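Local coordinates for protein putative peptidase (Bacteroides fragilis, PDB 5DYN) that probably acts as a clostripain-family cysteine protease that activates the Bacteroides fragilis toxin by cleavage, this chain being only part of the full-length enzyme, at residues A[102-105]-A[106-109]. Residues are numbered along the deposited sequence; the frame is centred on the assembly and turned at random.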
loop_
_atom_site.group_PDB
_atom_site.type_symbol
_atom_site.label_atom_id
_atom_site.label_comp_id
_atom_site.label_asym_id
_atom_site.label_seq_id
_atom_site.Cartn_x
_atom_site.Cartn_y
_atom_site.Cartn_z
ATOM N N ALA A 102 8.223 -7.514 18.071
ATOM C CA ALA A 102 7.544 -6.238 18.236
ATOM C C ALA A 102 6.229 -6.343 19.010
ATOM O O ALA A 102 6.005 -5.601 19.967
ATOM C CB ALA A 102 7.295 -5.604 16.874
ATOM N N PHE A 103 5.364 -7.262 18.596
ATOM C CA PHE A 103 4.015 -7.322 19.146
ATOM C C PHE A 103 3.914 -8.162 20.413
ATOM O O PHE A 103 3.093 -7.870 21.284
ATOM C CB PHE A 103 3.043 -7.854 18.094
ATOM C CG PHE A 103 2.816 -6.906 16.955
ATOM C CD1 PHE A 103 2.094 -5.741 17.143
ATOM C CD2 PHE A 103 3.327 -7.176 15.697
ATOM C CE1 PHE A 103 1.878 -4.860 16.097
ATOM C CE2 PHE A 103 3.117 -6.299 14.647
ATOM C CZ PHE A 103 2.391 -5.139 14.849
ATOM N N ASN A 104 4.737 -9.201 20.524
ATOM C CA ASN A 104 4.731 -10.026 21.730
ATOM C C ASN A 104 5.290 -9.269 22.933
ATOM O O ASN A 104 4.886 -9.511 24.068
ATOM C CB ASN A 104 5.519 -11.317 21.513
ATOM C CG ASN A 104 4.857 -12.243 20.512
ATOM O OD1 ASN A 104 3.636 -12.401 20.510
ATOM N ND2 ASN A 104 5.661 -12.860 19.654
ATOM N N GLN A 105 6.216 -8.351 22.680
ATOM C CA GLN A 105 6.766 -7.527 23.749
ATOM C C GLN A 105 5.820 -6.387 24.109
ATOM O O GLN A 105 5.856 -5.871 25.229
ATOM C CB GLN A 105 8.131 -6.960 23.356
ATOM C CG GLN A 105 9.270 -7.965 23.406
ATOM C CD GLN A 105 10.614 -7.303 23.648
ATOM O OE1 GLN A 105 10.712 -6.323 24.390
ATOM N NE2 GLN A 105 11.657 -7.834 23.018
ATOM N N TYR A 106 4.976 -5.994 23.161
ATOM C CA TYR A 106 4.080 -4.868 23.381
ATOM C C TYR A 106 2.650 -5.173 22.960
ATOM O O TYR A 106 2.124 -4.567 22.026
ATOM C CB TYR A 106 4.597 -3.629 22.644
ATOM C CG TYR A 106 5.929 -3.153 23.172
ATOM C CD1 TYR A 106 5.998 -2.294 24.261
ATOM C CD2 TYR A 106 7.119 -3.580 22.598
ATOM C CE1 TYR A 106 7.214 -1.864 24.757
ATOM C CE2 TYR A 106 8.339 -3.155 23.084
ATOM C CZ TYR A 106 8.381 -2.299 24.163
ATOM O OH TYR A 106 9.594 -1.875 24.649
ATOM N N LYS A 107 2.027 -6.119 23.655
ATOM C CA LYS A 107 0.615 -6.407 23.453
ATOM C C LYS A 107 -0.215 -5.166 23.757
ATOM O O LYS A 107 0.123 -4.385 24.646
ATOM C CB LYS A 107 0.163 -7.580 24.330
ATOM C CG LYS A 107 0.551 -8.950 23.794
ATOM C CD LYS A 107 1.518 -9.666 24.724
ATOM C CE LYS A 107 1.925 -11.021 24.161
ATOM N NZ LYS A 107 2.950 -11.698 25.003
ATOM N N ALA A 108 -1.293 -4.981 23.008
ATOM C CA ALA A 108 -2.171 -3.839 23.222
ATOM C C ALA A 108 -3.611 -4.181 22.866
ATOM O O ALA A 108 -3.914 -5.303 22.463
ATOM C CB ALA A 108 -1.694 -2.648 22.414
ATOM N N GLU A 109 -4.498 -3.204 23.028
ATOM C CA GLU A 109 -5.898 -3.378 22.673
ATOM C C GLU A 109 -6.058 -3.422 21.160
ATOM O O GLU A 109 -6.803 -4.243 20.629
ATOM C CB GLU A 109 -6.744 -2.251 23.264
ATOM C CG GLU A 109 -8.189 -2.250 22.815
ATOM C CD GLU A 109 -8.994 -1.162 23.492
ATOM O OE1 GLU A 109 -8.994 -1.115 24.740
ATOM O OE2 GLU A 109 -9.625 -0.353 22.778
#
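Ala102 O receives the backbone N of Tyr106 at 3.4 Å, a weak hydrogen bond, and also sits in the plane of the Tyr106 ring, at its edge, 3.5 Å from Tyr106 CD2. One residue on, Phe103 O takes a second weak bond from Tyr106 N at 3.3 Å, so that a single N-H is shared weakly between two carbonyls. The Phe103 side chain points away from the loop and packs on Thr17 and Leu19 of strand 16-23; its ring also meets that of Tyr111 at about 80° and packs on Pro23 of the neighbouring subunit.

Asn104 offers its carbonyl to a side chain: Lys107 NZ bonds to Asn104 O at 3.1 Å, in the carbonyl plane and on a lone pair. The lysine chain bends at chi2 (116°) and then runs extended, which folds CD and CE back alongside the same oxygen. Gln105 lies by the tyrosine, Gln105 CB being 3.6 Å from Tyr106 CD2. Over one face of the ring rests Gln105 O, 3.4 Å from Tyr106 CG. The Gln105 side-chain amide lies nearly parallel to the ring, the planes 16° apart.

Both Gln105 and Tyr106 touch Ile81, and Tyr106 O accepts a bond from Thr17. The segment leads from helix 92-105 into strand 110-116, completing a beta-alpha-beta crossover from strand 76-83, consistent with the caspase-like alpha/beta fold of clan CD peptidases.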